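5'-tyrosyl-DNA phosphodiesterase (Caenorhabditis elegans, PDB 4FVA) is a magnesium-binding member of the endonuclease/exonuclease/phosphatase family, with the DNase I-like fold of two beta sheets packed face to face and flanked by helices. Local coordinates at residues A[92-97]-A[109-114]; A[121-126]-A[146-151]. One frame throughout, in Å; residues are numbered along the deposited sequence.

Contact 1: residues A[92-97]-A[109-114]; sequences EKHDVI and QILEGS
Lys93 and Glu112 sit opposite each other on neighbouring antiparallel strands, and their side chains run side by side in the same direction. Lys93 stays extended until its last torsion, where the bend (chi4 67°) turns NZ toward Glu112 OE1. Lys93 NZ and Glu112 OE1 form a salt bridge at 3.4 Å, a weak hydrogen bond. A water strengthens the link: it donates to Glu112 OE1 (2.8 Å) and accepts from Lys93 NZ. The other carboxylate oxygen, OE2, makes a salt bridge with Lys119.

Glu112 O is gripped twice by the backbone. Glu92 N donates to Glu112 O at 2.7 Å, and Lys93 N donates to Glu112 O at 3.2 Å. Two residues facing one make a classic beta bulge.

On the other face of the sheet, His94 has its CG anti to the backbone N, and the ring reaches obliquely across Gln109 and Leu111. Gln109 is fully extended through CD. Its NE2 donates to His94 NE2 at 3.0 Å in a nearly straight bond (165°). The acceptor lies in the amide plane, but the donor is tilted 22° from the ring plane. His94 NE2 is thus the acceptor nitrogen. This holds one side of the ring; the ring of Tyr71 also packs on it edge-to-face. Gln109 OE1 also bonds Thr81, and Gln109 NE2 the carbonyl of Tyr71. Leu111 CD1 packs against His94 CB at 3.7 Å. Ile110 shares the face of Lys93, and its CD1 meets Ile97 CD1 at 3.9 Å.

The two strands form a beta hairpin. Strand 118-126 pairs with the other edge of strand 107-115. Leu111 and Gln109 pack on strand 80-86, while Ile97 and Ile110 turn to helix 134-154.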
loop_
_atom_site.group_PDB
_atom_site.type_symbol
_atom_site.label_atom_id
_atom_site.label_comp_id
_atom_site.label_asym_id
_atom_site.label_seq_id
_atom_site.Cartn_x
_atom_site.Cartn_y
_atom_site.Cartn_z
ATOM N N GLU A 92 -15.753 6.886 -8.876
ATOM C CA GLU A 92 -17.128 7.139 -8.446
ATOM C C GLU A 92 -17.157 7.844 -7.076
ATOM O O GLU A 92 -17.949 8.762 -6.858
ATOM C CB GLU A 92 -17.932 5.839 -8.391
ATOM C CG GLU A 92 -19.390 6.045 -7.995
ATOM C CD GLU A 92 -20.213 6.709 -9.097
ATOM O OE1 GLU A 92 -20.023 6.355 -10.285
ATOM O OE2 GLU A 92 -21.045 7.588 -8.777
ATOM N N LYS A 93 -16.289 7.413 -6.162
ATOM C CA LYS A 93 -16.212 7.999 -4.813
ATOM C C LYS A 93 -14.784 8.024 -4.283
ATOM O O LYS A 93 -14.013 7.096 -4.526
ATOM C CB LYS A 93 -17.032 7.195 -3.796
ATOM C CG LYS A 93 -18.542 7.204 -3.947
ATOM C CD LYS A 93 -19.150 6.551 -2.700
ATOM C CE LYS A 93 -20.640 6.314 -2.849
ATOM N NZ LYS A 93 -20.933 5.295 -3.895
ATOM N N HIS A 94 -14.445 9.065 -3.526
ATOM C CA HIS A 94 -13.201 9.057 -2.777
ATOM C C HIS A 94 -13.569 9.378 -1.348
ATOM O O HIS A 94 -13.948 10.507 -1.062
ATOM C CB HIS A 94 -12.204 10.085 -3.316
ATOM C CG HIS A 94 -10.899 10.105 -2.577
ATOM N ND1 HIS A 94 -10.156 11.252 -2.408
ATOM C CD2 HIS A 94 -10.214 9.116 -1.949
ATOM C CE1 HIS A 94 -9.056 10.968 -1.728
ATOM N NE2 HIS A 94 -9.065 9.681 -1.437
ATOM N N ASP A 95 -13.399 8.410 -0.449
ATOM C CA ASP A 95 -13.804 8.592 0.943
ATOM C C ASP A 95 -12.601 8.396 1.845
ATOM O O ASP A 95 -11.839 7.454 1.664
ATOM C CB ASP A 95 -14.878 7.573 1.313
ATOM C CG ASP A 95 -16.195 7.797 0.556
ATOM O OD1 ASP A 95 -16.384 8.876 -0.042
ATOM O OD2 ASP A 95 -17.029 6.867 0.528
ATOM N N VAL A 96 -12.456 9.261 2.840
ATOM C CA VAL A 96 -11.358 9.147 3.774
ATOM C C VAL A 96 -11.956 8.999 5.145
ATOM O O VAL A 96 -12.507 9.953 5.693
ATOM C CB VAL A 96 -10.435 10.403 3.740
ATOM C CG1 VAL A 96 -9.357 10.333 4.839
ATOM C CG2 VAL A 96 -9.823 10.585 2.360
ATOM N N ILE A 97 -11.803 7.819 5.727
ATOM C CA ILE A 97 -12.331 7.592 7.061
ATOM C C ILE A 97 -11.216 7.746 8.067
ATOM O O ILE A 97 -10.217 7.010 8.018
ATOM C CB ILE A 97 -12.904 6.178 7.211
ATOM C CG1 ILE A 97 -13.952 5.903 6.126
ATOM C CG2 ILE A 97 -13.473 5.991 8.624
ATOM C CD1 ILE A 97 -14.438 4.471 6.124
ATOM N N GLN A 109 -8.398 5.125 3.502
ATOM C CA GLN A 109 -8.642 5.875 2.270
ATOM C C GLN A 109 -9.278 4.940 1.254
ATOM O O GLN A 109 -8.684 3.921 0.889
ATOM C CB GLN A 109 -7.331 6.448 1.716
ATOM C CG GLN A 109 -7.493 7.267 0.422
ATOM C CD GLN A 109 -6.172 7.762 -0.117
ATOM O OE1 GLN A 109 -5.121 7.184 0.182
ATOM N NE2 GLN A 109 -6.209 8.829 -0.926
ATOM N N ILE A 110 -10.480 5.281 0.790
ATOM C CA ILE A 110 -11.222 4.389 -0.098
ATOM C C ILE A 110 -11.492 5.062 -1.423
ATOM O O ILE A 110 -12.097 6.139 -1.462
ATOM C CB ILE A 110 -12.563 3.936 0.534
ATOM C CG1 ILE A 110 -12.302 3.195 1.845
ATOM C CG2 ILE A 110 -13.314 2.984 -0.390
ATOM C CD1 ILE A 110 -13.588 2.874 2.641
ATOM N N LEU A 111 -11.008 4.459 -2.506
ATOM C CA LEU A 111 -11.340 4.964 -3.832
ATOM C C LEU A 111 -12.142 3.881 -4.532
ATOM O O LEU A 111 -11.678 2.747 -4.695
ATOM C CB LEU A 111 -10.083 5.308 -4.640
ATOM C CG LEU A 111 -10.258 6.151 -5.913
ATOM C CD1 LEU A 111 -10.589 7.613 -5.551
ATOM C CD2 LEU A 111 -9.025 6.095 -6.822
ATOM N N GLU A 112 -13.352 4.246 -4.937
ATOM C CA GLU A 112 -14.276 3.342 -5.610
ATOM C C GLU A 112 -14.423 3.797 -7.055
ATOM O O GLU A 112 -14.586 4.998 -7.319
ATOM C CB GLU A 112 -15.647 3.380 -4.918
ATOM C CG GLU A 112 -16.735 2.600 -5.640
ATOM C CD GLU A 112 -18.120 2.850 -5.062
ATOM O OE1 GLU A 112 -18.230 3.286 -3.892
ATOM O OE2 GLU A 112 -19.104 2.650 -5.804
ATOM N N GLY A 113 -14.373 2.853 -7.990
ATOM C CA GLY A 113 -14.551 3.206 -9.383
ATOM C C GLY A 113 -14.667 1.955 -10.213
ATOM O O GLY A 113 -15.116 0.916 -9.738
ATOM N N SER A 114 -14.283 2.055 -11.471
ATOM C CA SER A 114 -14.243 0.886 -12.329
ATOM C C SER A 114 -13.199 1.083 -13.415
ATOM O O SER A 114 -12.882 2.221 -13.790
ATOM C CB SER A 114 -15.618 0.594 -12.926
ATOM O OG SER A 114 -15.981 1.589 -13.850
HETATM O O HOH W 1 -20.419 2.559 -2.390
#

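Contact 2: residues A[121-126]-A[146-151]; sequences FLLNTH and DKVREI
Ile151 sets its CG2 methyl over one face of the Phe121 ring. Ile151 CG2 lies 3.4 Å from the centroid of the Phe121 ring and 14° off the normal, a CH-pi contact over the centre of the face. Ile151 CG2 is anti to the backbone N, while CG1 is anti to the carbonyl carbon (chi1 -75°). This sets CG2 over the ring and CG1 to one side; the anti chi2 then carries CD1 on to touch both Leu123 CD2 and Phe121 CD2.

Ile151 and Leu123 reach toward each other tip to tip. Ile151 CD1 comes to 3.9 Å from Leu123 CD2. The same CD1 also touches the ring atom Phe121 CD2 at 3.8 Å. Leu123 CD2 also meets the preceding turn of the helix: Val148 CG2 and Lys147 CG each approach it to 4.1 Å. All these cross-contacts are apolar.

Strand 121-126 and helix 146-151 run almost exactly antiparallel (176°), with 10.8 Å between their axes. Phe121 and Leu123 point to the helix, and Leu122 between them points to the opposite side. Such helix-on-sheet packing is characteristic of a beta-alpha-beta unit. Here strand 118-126, helix 134-154 and the parallel strand 159-163 form that crossover, within the DNase I-like fold.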
loop_
_atom_site.group_PDB
_atom_site.type_symbol
_atom_site.label_atom_id
_atom_site.label_comp_id
_atom_site.label_asym_id
_atom_site.label_seq_id
_atom_site.Cartn_x
_atom_site.Cartn_y
_atom_site.Cartn_z
ATOM N N PHE A 121 -12.871 -1.563 -5.773
ATOM C CA PHE A 121 -12.713 -0.807 -4.527
ATOM C C PHE A 121 -11.257 -0.870 -4.083
ATOM O O PHE A 121 -10.664 -1.951 -4.024
ATOM C CB PHE A 121 -13.632 -1.344 -3.418
ATOM C CG PHE A 121 -15.097 -1.059 -3.648
ATOM C CD1 PHE A 121 -15.851 -1.860 -4.499
ATOM C CD2 PHE A 121 -15.724 -0.003 -2.977
ATOM C CE1 PHE A 121 -17.218 -1.595 -4.709
ATOM C CE2 PHE A 121 -17.075 0.265 -3.164
ATOM C CZ PHE A 121 -17.826 -0.534 -4.038
ATOM N N LEU A 122 -10.689 0.294 -3.782
ATOM C CA LEU A 122 -9.303 0.395 -3.346
ATOM C C LEU A 122 -9.312 0.957 -1.940
ATOM O O LEU A 122 -9.828 2.056 -1.723
ATOM C CB LEU A 122 -8.512 1.329 -4.272
ATOM C CG LEU A 122 -8.526 0.955 -5.762
ATOM C CD1 LEU A 122 -7.705 1.929 -6.616
ATOM C CD2 LEU A 122 -8.026 -0.473 -5.913
ATOM N N LEU A 123 -8.747 0.211 -0.996
ATOM C CA LEU A 123 -8.672 0.642 0.396
ATOM C C LEU A 123 -7.218 0.658 0.871
ATOM O O LEU A 123 -6.577 -0.389 0.973
ATOM C CB LEU A 123 -9.512 -0.274 1.286
ATOM C CG LEU A 123 -11.019 -0.344 0.988
ATOM C CD1 LEU A 123 -11.332 -1.315 -0.150
ATOM C CD2 LEU A 123 -11.786 -0.713 2.249
ATOM N N ASN A 124 -6.717 1.858 1.149
ATOM C CA ASN A 124 -5.323 2.087 1.502
ATOM C C ASN A 124 -5.238 2.661 2.909
ATOM O O ASN A 124 -5.945 3.633 3.241
ATOM C CB ASN A 124 -4.703 3.061 0.481
ATOM C CG ASN A 124 -3.226 3.333 0.729
ATOM O OD1 ASN A 124 -2.534 2.543 1.368
ATOM N ND2 ASN A 124 -2.734 4.473 0.217
ATOM N N THR A 125 -4.369 2.080 3.734
ATOM C CA THR A 125 -4.239 2.547 5.102
ATOM C C THR A 125 -2.815 2.445 5.597
ATOM O O THR A 125 -1.992 1.746 5.022
ATOM C CB THR A 125 -5.175 1.793 6.081
ATOM O OG1 THR A 125 -5.210 2.483 7.339
ATOM C CG2 THR A 125 -4.673 0.357 6.301
ATOM N N HIS A 126 -2.540 3.175 6.665
ATOM C CA HIS A 126 -1.275 3.091 7.370
ATOM C C HIS A 126 -1.645 2.894 8.836
ATOM O O HIS A 126 -1.910 3.873 9.531
ATOM C CB HIS A 126 -0.504 4.401 7.192
ATOM C CG HIS A 126 0.843 4.417 7.849
ATOM N ND1 HIS A 126 1.610 5.556 7.936
ATOM C CD2 HIS A 126 1.547 3.434 8.468
ATOM C CE1 HIS A 126 2.740 5.277 8.574
ATOM N NE2 HIS A 126 2.727 3.999 8.903
ATOM N N ASP A 146 -14.022 -5.480 8.503
ATOM C CA ASP A 146 -15.469 -5.354 8.518
ATOM C C ASP A 146 -15.946 -4.537 7.332
ATOM O O ASP A 146 -16.962 -4.851 6.706
ATOM C CB ASP A 146 -15.947 -4.726 9.827
ATOM C CG ASP A 146 -15.800 -5.668 11.019
ATOM O OD1 ASP A 146 -15.698 -6.891 10.812
ATOM O OD2 ASP A 146 -15.809 -5.180 12.168
ATOM N N LYS A 147 -15.206 -3.477 7.027
ATOM C CA LYS A 147 -15.535 -2.623 5.907
ATOM C C LYS A 147 -15.414 -3.382 4.591
ATOM O O LYS A 147 -16.280 -3.269 3.716
ATOM C CB LYS A 147 -14.635 -1.385 5.917
ATOM C CG LYS A 147 -14.933 -0.369 4.820
ATOM C CD LYS A 147 -16.375 0.112 4.885
ATOM C CE LYS A 147 -16.609 1.305 3.967
ATOM N NZ LYS A 147 -16.236 1.031 2.544
ATOM N N VAL A 148 -14.337 -4.151 4.453
ATOM C CA VAL A 148 -14.147 -5.027 3.295
ATOM C C VAL A 148 -15.270 -6.053 3.176
ATOM O O VAL A 148 -15.818 -6.256 2.097
ATOM C CB VAL A 148 -12.768 -5.744 3.348
ATOM C CG1 VAL A 148 -12.682 -6.890 2.330
ATOM C CG2 VAL A 148 -11.638 -4.741 3.109
ATOM N N ARG A 149 -15.622 -6.686 4.296
ATOM C CA ARG A 149 -16.698 -7.676 4.301
ATOM C C ARG A 149 -17.982 -7.035 3.764
ATOM O O ARG A 149 -18.657 -7.603 2.911
ATOM C CB ARG A 149 -16.916 -8.217 5.723
ATOM C CG ARG A 149 -17.648 -9.554 5.821
ATOM C CD ARG A 149 -17.650 -10.072 7.266
ATOM N NE ARG A 149 -16.305 -10.129 7.838
ATOM C CZ ARG A 149 -15.864 -9.290 8.778
ATOM N NH1 ARG A 149 -14.622 -9.385 9.246
ATOM N NH2 ARG A 149 -16.674 -8.352 9.258
ATOM N N GLU A 150 -18.322 -5.851 4.275
ATOM C CA GLU A 150 -19.499 -5.111 3.803
ATOM C C GLU A 150 -19.436 -4.754 2.306
ATOM O O GLU A 150 -20.400 -4.965 1.572
ATOM C CB GLU A 150 -19.689 -3.841 4.632
ATOM C CG GLU A 150 -20.897 -3.021 4.237
ATOM C CD GLU A 150 -21.101 -1.823 5.142
ATOM O OE1 GLU A 150 -20.100 -1.158 5.489
ATOM O OE2 GLU A 150 -22.265 -1.552 5.512
ATOM N N ILE A 151 -18.305 -4.217 1.851
ATOM C CA ILE A 151 -18.167 -3.839 0.443
ATOM C C ILE A 151 -18.406 -5.051 -0.446
ATOM O O ILE A 151 -19.097 -4.964 -1.462
ATOM C CB ILE A 151 -16.777 -3.209 0.164
ATOM C CG1 ILE A 151 -16.744 -1.780 0.718
ATOM C CG2 ILE A 151 -16.451 -3.174 -1.352
ATOM C CD1 ILE A 151 -15.370 -1.121 0.665
#

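Contacts 1 and 2 follow each other along the chain, and their centres lie about 10 Å apart. They share one sheet, because strands 107-115 and 118-126 are neighbours in it. Leu111 N to Leu122 O (2.8 Å) and Asn124 N to Gln109 O (2.9 Å) are probable hydrogen bonds joining them. Their side chains also meet on the helix side. Ile110 CD1 packs against Lys147 NZ, and Glu112 OE1 lies 3.3 Å from Phe121 CE2. Helix 134-154 thus covers parts of both contacts. The magnesium site has Asp22 and Glu52 as ligands. Strand 121-126 leads toward it: His126, at its end, touches Glu52.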